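Local coordinates for enoyl-acyl carrier protein reductase (Uncultured bacterium, PDB 6KIA), which is a triclosan-resistance enoyl-acyl carrier protein reductase that binds NADH and probably uses it to reduce the enoyl double bond in fatty acid synthesis, at residues R235-G240 against P408-E413; R271-A276 against A283-C288. All coordinates share one frame; numbering follows the deposited sequence.

Contact 1: residues R235-G240 against P408-E413. With NAI (1,4-dihydronicotinamide adenine dinucleotide), chain D.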
loop_
_atom_site.group_PDB
_atom_site.type_symbol
_atom_site.label_atom_id
_atom_site.label_comp_id
_atom_site.label_asym_id
_atom_site.label_seq_id
_atom_site.Cartn_x
_atom_site.Cartn_y
_atom_site.Cartn_z
ATOM N N ARG A 235 9.485 -10.346 13.738
ATOM C CA ARG A 235 8.187 -10.088 13.146
ATOM C C ARG A 235 8.350 -9.531 11.725
ATOM O O ARG A 235 9.305 -8.799 11.432
ATOM C CB ARG A 235 7.414 -9.087 13.999
ATOM C CG ARG A 235 7.199 -9.493 15.443
ATOM C CD ARG A 235 6.314 -10.719 15.553
ATOM N NE ARG A 235 6.013 -11.012 16.953
ATOM C CZ ARG A 235 6.688 -11.895 17.680
ATOM N NH1 ARG A 235 7.668 -12.581 17.126
ATOM N NH2 ARG A 235 6.368 -12.097 18.952
ATOM N N TYR A 236 7.411 -9.886 10.854
ATOM C CA TYR A 236 7.304 -9.298 9.509
ATOM C C TYR A 236 5.921 -8.699 9.360
ATOM O O TYR A 236 4.941 -9.319 9.775
ATOM C CB TYR A 236 7.516 -10.337 8.410
ATOM C CG TYR A 236 8.853 -11.029 8.517
ATOM C CD1 TYR A 236 9.017 -12.112 9.374
ATOM C CD2 TYR A 236 9.957 -10.581 7.796
ATOM C CE1 TYR A 236 10.245 -12.739 9.502
ATOM C CE2 TYR A 236 11.187 -11.217 7.920
ATOM C CZ TYR A 236 11.313 -12.284 8.773
ATOM O OH TYR A 236 12.528 -12.923 8.896
ATOM N N SER A 237 5.843 -7.491 8.813
ATOM C CA SER A 237 4.539 -6.898 8.516
ATOM C C SER A 237 4.542 -6.494 7.049
ATOM O O SER A 237 5.612 -6.270 6.463
ATOM C CB SER A 237 4.265 -5.689 9.411
ATOM O OG SER A 237 5.162 -4.626 9.098
ATOM N N ALA A 238 3.357 -6.420 6.448
ATOM C CA ALA A 238 3.209 -5.889 5.103
ATOM C C ALA A 238 1.913 -5.105 5.066
ATOM O O ALA A 238 0.984 -5.389 5.823
ATOM C CB ALA A 238 3.194 -7.001 4.039
ATOM N N TYR A 239 1.851 -4.127 4.177
ATOM C CA TYR A 239 0.629 -3.358 3.964
ATOM C C TYR A 239 -0.147 -4.007 2.829
ATOM O O TYR A 239 0.336 -4.065 1.703
ATOM C CB TYR A 239 0.937 -1.897 3.635
ATOM C CG TYR A 239 1.451 -1.089 4.805
ATOM C CD1 TYR A 239 0.569 -0.423 5.658
ATOM C CD2 TYR A 239 2.825 -0.989 5.055
ATOM C CE1 TYR A 239 1.036 0.312 6.730
ATOM C CE2 TYR A 239 3.292 -0.258 6.137
ATOM C CZ TYR A 239 2.402 0.387 6.948
ATOM O OH TYR A 239 2.859 1.116 8.025
ATOM N N GLY A 240 -1.335 -4.512 3.133
ATOM C CA GLY A 240 -2.137 -5.126 2.101
ATOM C C GLY A 240 -3.272 -4.207 1.740
ATOM O O GLY A 240 -3.599 -3.299 2.500
ATOM N N PRO A 408 0.035 2.627 15.392
ATOM C CA PRO A 408 0.037 1.883 16.651
ATOM C C PRO A 408 -0.695 0.561 16.534
ATOM O O PRO A 408 -0.302 -0.401 17.184
ATOM C CB PRO A 408 -0.649 2.837 17.635
ATOM C CG PRO A 408 -1.316 3.849 16.789
ATOM C CD PRO A 408 -0.523 3.972 15.550
ATOM N N LEU A 409 -1.748 0.497 15.722
ATOM C CA LEU A 409 -2.404 -0.783 15.519
ATOM C C LEU A 409 -1.421 -1.838 15.005
ATOM O O LEU A 409 -1.342 -2.924 15.571
ATOM C CB LEU A 409 -3.578 -0.650 14.538
ATOM C CG LEU A 409 -4.834 0.016 15.129
ATOM C CD1 LEU A 409 -5.896 0.243 14.051
ATOM C CD2 LEU A 409 -5.402 -0.804 16.285
ATOM N N MET A 410 -0.684 -1.535 13.935
ATOM C CA MET A 410 0.233 -2.513 13.373
ATOM C C MET A 410 1.416 -2.742 14.329
ATOM O O MET A 410 1.826 -3.889 14.554
ATOM C CB MET A 410 0.719 -2.067 12.006
ATOM C CG MET A 410 -0.418 -2.036 10.982
ATOM S SD MET A 410 0.100 -1.362 9.398
ATOM C CE MET A 410 1.378 -2.531 8.867
ATOM N N PHE A 411 1.918 -1.660 14.928
ATOM C CA PHE A 411 3.088 -1.779 15.808
ATOM C C PHE A 411 2.775 -2.667 17.004
ATOM O O PHE A 411 3.567 -3.560 17.359
ATOM C CB PHE A 411 3.562 -0.397 16.277
ATOM C CG PHE A 411 4.855 -0.449 17.056
ATOM C CD1 PHE A 411 6.049 -0.759 16.433
ATOM C CD2 PHE A 411 4.848 -0.221 18.426
ATOM C CE1 PHE A 411 7.251 -0.835 17.185
ATOM C CE2 PHE A 411 6.031 -0.286 19.176
ATOM C CZ PHE A 411 7.228 -0.584 18.545
ATOM N N HIS A 412 1.611 -2.458 17.627
ATOM C CA HIS A 412 1.272 -3.250 18.809
ATOM C C HIS A 412 0.762 -4.654 18.461
ATOM O O HIS A 412 1.100 -5.620 19.150
ATOM C CB HIS A 412 0.259 -2.498 19.688
ATOM C CG HIS A 412 0.836 -1.303 20.382
ATOM N ND1 HIS A 412 1.908 -1.394 21.246
ATOM C CD2 HIS A 412 0.469 0.003 20.375
ATOM C CE1 HIS A 412 2.184 -0.195 21.730
ATOM N NE2 HIS A 412 1.333 0.670 21.211
ATOM N N GLU A 413 -0.034 -4.793 17.398
ATOM C CA GLU A 413 -0.474 -6.118 17.015
ATOM C C GLU A 413 0.730 -6.998 16.663
ATOM O O GLU A 413 0.724 -8.202 16.923
ATOM C CB GLU A 413 -1.441 -6.049 15.835
ATOM C CG GLU A 413 -2.107 -7.384 15.478
ATOM C CD GLU A 413 -3.002 -7.924 16.596
ATOM O OE1 GLU A 413 -3.396 -7.160 17.510
ATOM O OE2 GLU A 413 -3.342 -9.117 16.537
HETATM P PA NAI D . 4.040 5.069 -1.329
HETATM O O1A NAI D . 4.463 6.029 -0.259
HETATM O O2A NAI D . 4.235 5.512 -2.766
HETATM O O5B NAI D . 4.779 3.692 -1.038
HETATM C C5B NAI D . 5.120 2.838 -2.112
HETATM C C4B NAI D . 6.211 1.906 -1.502
HETATM O O4B NAI D . 6.513 0.860 -2.608
HETATM C C3B NAI D . 7.308 2.521 -1.239
HETATM O O3B NAI D . 7.931 2.046 0.025
HETATM C C2B NAI D . 8.297 2.191 -2.523
HETATM O O2B NAI D . 9.699 2.444 -2.139
HETATM C C1B NAI D . 8.031 0.961 -2.797
HETATM N N9A NAI D . 8.191 0.676 -4.238
HETATM C C8A NAI D . 7.556 1.072 -5.355
HETATM N N7A NAI D . 8.149 0.490 -6.395
HETATM C C5A NAI D . 9.155 -0.281 -5.920
HETATM C C6A NAI D . 10.047 -1.066 -6.636
HETATM N N6A NAI D . 10.222 -1.339 -8.035
HETATM N N1A NAI D . 10.979 -1.750 -5.952
HETATM C C2A NAI D . 11.042 -1.656 -4.587
HETATM N N3A NAI D . 10.148 -0.873 -3.874
HETATM C C4A NAI D . 9.200 -0.178 -4.576
HETATM O O3 NAI D . 2.431 4.707 -1.204
HETATM P PN NAI D . 1.666 3.787 -0.121
HETATM O O1N NAI D . 1.925 4.287 1.267
HETATM O O2N NAI D . 0.211 3.883 -0.549
HETATM O O5D NAI D . 2.213 2.299 -0.296
HETATM C C5D NAI D . 2.770 1.580 0.792
HETATM C C4D NAI D . 2.004 0.243 0.910
HETATM O O4D NAI D . 0.778 0.495 1.325
HETATM C C3D NAI D . 1.847 -0.413 -0.459
HETATM O O3D NAI D . 2.175 -1.761 -0.434
HETATM C C2D NAI D . 0.328 -0.261 -0.697
HETATM O O2D NAI D . -0.102 -1.238 -1.709
HETATM C C1D NAI D . -0.194 -0.430 0.489
HETATM N N1N NAI D . -1.557 0.086 0.611
HETATM C C2N NAI D . -1.924 1.311 0.094
HETATM C C3N NAI D . -3.257 1.733 0.183
HETATM C C7N NAI D . -3.689 3.101 -0.346
HETATM O O7N NAI D . -4.873 3.344 -0.558
HETATM N N7N NAI D . -2.697 4.089 -0.579
HETATM C C4N NAI D . -4.226 0.957 0.802
HETATM C C5N NAI D . -3.832 -0.261 1.368
HETATM C C6N NAI D . -2.504 -0.687 1.263
#
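Met410 of helix 394-413 reaches across to Tyr239 of strand 234-240 and meets its ring with the methyl and the sulfur. Met410 gives most of the buried surface, followed by Tyr239 and Ser237. The methyl CE of Met410 sits over one face of the ring, 3.7 Å from the Tyr239 ring centroid and 19° off the ring normal. This is a CH-pi contact, displaced from the ring centre toward the rim on the CE1-CZ side. The sulfur stands more obliquely, 44° off the normal, with Met410 SD 3.3 Å from Tyr239 CE1. Together they make a Met-aromatic contact. The Met410 chain runs out extended through chi2 and then bends at chi3 (62°), which lays the methyl over the ring while the sulfur approaches CE1 obliquely from the same side.

The same methyl also reaches back along the strand. Met410 CE lies 4.3 Å from Ser237 CB and 4.2 Å from Ala238 O. The single methionine therefore spans three consecutive strand residues. The axes of the two short segments stay 10.0 Å apart, and the long side chain bridges that gap.

Tyr239 also touches the cofactor through its CB. Tyr239 CB is 3.3 Å from NAI O4D in the nicotinamide ribose, and Gly240 O is 3.1 Å from NAI C6N in the dihydronicotinamide ring. The backbone oxygen of Tyr239 accepts a hydrogen bond from Lys266, which also bonds to NAI. The Tyr239 ring meets that of Tyr33, whose backbone N binds NAI too.

Between the protein segments the contact is thus apolar and sulfur-aromatic. With no hydrogen bond between them, shape and weak sulfur and CH-pi attraction position the Tyr239 ring from this side, probably limiting its movement next to the nicotinamide ribose.

Contact 2: residues R271-A276 against A283-C288; sequences RIAEDA and ATVYNC
Ala273 is the main point where helix 263-278 touches strand 283-287. It points at the strand, with Ala273 CB 3.8 Å from Val285 CG2. Ala273 CB also stands 4.0 Å from Ala283 O. That oxygen is buried by the contact, has no polar partner in the model, and lies against the Ala273 methyl. The chi1 rotation of Val285 (173°) puts CG1 anti to the backbone N and brings CG2, beside that N, to the helix.

One helical turn further, Ala276 also points at the strand. Ala276 CB is 4.2 Å from Ala283 CB, a looser methyl-to-methyl contact. Ala273 thus meets both strand residues, and Ala276 meets Ala283. The small side chains allow a close approach: the CA atoms of Ala273 and Ala283 are 5.4 Å apart, and the axes of the short segments come within 7.4 Å. The helix runs nearly antiparallel to the strand, at 153°.

Strand 283-287 pairs in parallel with strand 234-240, and helix 263-278 lies between them in sequence. This is a beta-alpha-beta crossover, with the short hairpin 244-255 also in the connection. Ala283 and Val285 turn toward the crossover helix, whereas Thr284 points away from it. Near the end of the strand, Asn287 ND2 is hydrogen-bonded to Glu270 OE2 of the same helix. Helix 196-219 packs alongside: its Phe213 touches both Ile272 and Ala283, and its Ile217 touches Ala276. Strand 421-423 borders the strand, and its Val421 meets Glu274.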
loop_
_atom_site.group_PDB
_atom_site.type_symbol
_atom_site.label_atom_id
_atom_site.label_comp_id
_atom_site.label_asym_id
_atom_site.label_seq_id
_atom_site.Cartn_x
_atom_site.Cartn_y
_atom_site.Cartn_z
ATOM N N ARG A 271 -1.115 -14.993 0.567
ATOM C CA ARG A 271 -0.729 -16.410 0.566
ATOM C C ARG A 271 0.709 -16.634 1.061
ATOM O O ARG A 271 0.984 -17.609 1.760
ATOM C CB ARG A 271 -0.901 -17.022 -0.821
ATOM C CG ARG A 271 -2.352 -17.162 -1.230
ATOM C CD ARG A 271 -2.540 -18.042 -2.473
ATOM N NE ARG A 271 -1.754 -17.635 -3.639
ATOM C CZ ARG A 271 -2.142 -16.731 -4.533
ATOM N NH1 ARG A 271 -3.310 -16.112 -4.393
ATOM N NH2 ARG A 271 -1.358 -16.448 -5.562
ATOM N N ILE A 272 1.622 -15.739 0.696
ATOM C CA ILE A 272 2.995 -15.820 1.198
ATOM C C ILE A 272 3.011 -15.731 2.731
ATOM O O ILE A 272 3.683 -16.533 3.415
ATOM C CB ILE A 272 3.881 -14.712 0.573
ATOM C CG1 ILE A 272 4.117 -15.000 -0.910
ATOM C CG2 ILE A 272 5.229 -14.604 1.307
ATOM C CD1 ILE A 272 4.603 -13.797 -1.703
ATOM N N ALA A 273 2.238 -14.793 3.281
ATOM C CA ALA A 273 2.137 -14.677 4.746
ATOM C C ALA A 273 1.573 -15.945 5.383
ATOM O O ALA A 273 2.060 -16.399 6.423
ATOM C CB ALA A 273 1.274 -13.477 5.145
ATOM N N GLU A 274 0.516 -16.490 4.790
ATOM C CA GLU A 274 -0.107 -17.702 5.341
ATOM C C GLU A 274 0.859 -18.895 5.311
ATOM O O GLU A 274 0.980 -19.632 6.316
ATOM C CB GLU A 274 -1.393 -18.021 4.580
ATOM C CG GLU A 274 -2.458 -16.959 4.780
ATOM C CD GLU A 274 -3.651 -17.109 3.840
ATOM O OE1 GLU A 274 -3.471 -17.608 2.712
ATOM O OE2 GLU A 274 -4.769 -16.724 4.243
ATOM N N ASP A 275 1.591 -19.046 4.209
ATOM C CA ASP A 275 2.558 -20.141 4.072
ATOM C C ASP A 275 3.652 -19.989 5.122
ATOM O O ASP A 275 4.040 -20.967 5.773
ATOM C CB ASP A 275 3.230 -20.169 2.694
ATOM C CG ASP A 275 2.283 -20.511 1.554
ATOM O OD1 ASP A 275 1.247 -21.164 1.792
ATOM O OD2 ASP A 275 2.638 -20.186 0.395
ATOM N N ALA A 276 4.155 -18.764 5.277
ATOM C CA ALA A 276 5.189 -18.499 6.284
ATOM C C ALA A 276 4.687 -18.771 7.706
ATOM O O ALA A 276 5.424 -19.330 8.535
ATOM C CB ALA A 276 5.714 -17.043 6.152
ATOM N N ALA A 283 4.653 -13.588 10.304
ATOM C CA ALA A 283 4.465 -12.650 9.198
ATOM C C ALA A 283 2.979 -12.322 9.067
ATOM O O ALA A 283 2.149 -13.231 9.011
ATOM C CB ALA A 283 5.016 -13.249 7.899
ATOM N N THR A 284 2.641 -11.030 9.039
ATOM C CA THR A 284 1.258 -10.605 8.997
ATOM C C THR A 284 1.066 -9.527 7.923
ATOM O O THR A 284 1.784 -8.517 7.896
ATOM C CB THR A 284 0.790 -10.072 10.372
ATOM O OG1 THR A 284 0.926 -11.110 11.371
ATOM C CG2 THR A 284 -0.675 -9.599 10.321
ATOM N N VAL A 285 0.097 -9.754 7.048
ATOM C CA VAL A 285 -0.363 -8.724 6.122
ATOM C C VAL A 285 -1.496 -7.969 6.768
ATOM O O VAL A 285 -2.479 -8.568 7.212
ATOM C CB VAL A 285 -0.865 -9.315 4.787
ATOM C CG1 VAL A 285 -1.505 -8.222 3.922
ATOM C CG2 VAL A 285 0.281 -10.014 4.052
ATOM N N TYR A 286 -1.360 -6.651 6.837
ATOM C CA TYR A 286 -2.420 -5.817 7.385
ATOM C C TYR A 286 -3.152 -5.182 6.242
ATOM O O TYR A 286 -2.600 -4.326 5.557
ATOM C CB TYR A 286 -1.846 -4.753 8.340
ATOM C CG TYR A 286 -1.239 -5.348 9.598
ATOM C CD1 TYR A 286 0.106 -5.740 9.635
ATOM C CD2 TYR A 286 -2.014 -5.553 10.718
ATOM C CE1 TYR A 286 0.645 -6.294 10.784
ATOM C CE2 TYR A 286 -1.483 -6.106 11.873
ATOM C CZ TYR A 286 -0.174 -6.463 11.903
ATOM O OH TYR A 286 0.323 -7.011 13.077
ATOM N N ASN A 287 -4.385 -5.629 6.016
ATOM C CA ASN A 287 -5.208 -5.061 4.941
ATOM C C ASN A 287 -5.814 -3.744 5.398
ATOM O O ASN A 287 -6.715 -3.703 6.257
ATOM C CB ASN A 287 -6.280 -6.049 4.491
ATOM C CG ASN A 287 -5.720 -7.124 3.582
ATOM O OD1 ASN A 287 -4.844 -6.853 2.734
ATOM N ND2 ASN A 287 -6.188 -8.365 3.763
ATOM N N CYS A 288 -5.259 -2.660 4.871
ATOM C CA CYS A 288 -5.542 -1.307 5.376
ATOM C C CYS A 288 -6.519 -0.530 4.511
ATOM O O CYS A 288 -6.720 -0.884 3.349
ATOM C CB CYS A 288 -4.229 -0.523 5.497
ATOM S SG CYS A 288 -3.117 -1.165 6.812
#

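Overall arrangement
Contacts 1 and 2 meet at two neighbouring parallel strands of the Rossmann-type sheet, with centres about 10 Å apart. Probable backbone hydrogen bonds join them: Gly240 N to Tyr286 O at 2.7 Å and Ala238 O to Tyr286 N at 2.8 Å. The helices cover opposite faces of this pair. Alternate residues of strand 283-287 turn to the two helices, and Tyr286 is the one that touches Met410 and Glu413 of helix 394-413. Contact 2 is nested in sequence within the loop closed by contact 1. Contact 1 touches NAI directly; in contact 2, Cys288 belongs to the NAI pocket and the Val285 side chain lies about 8 Å from NAI.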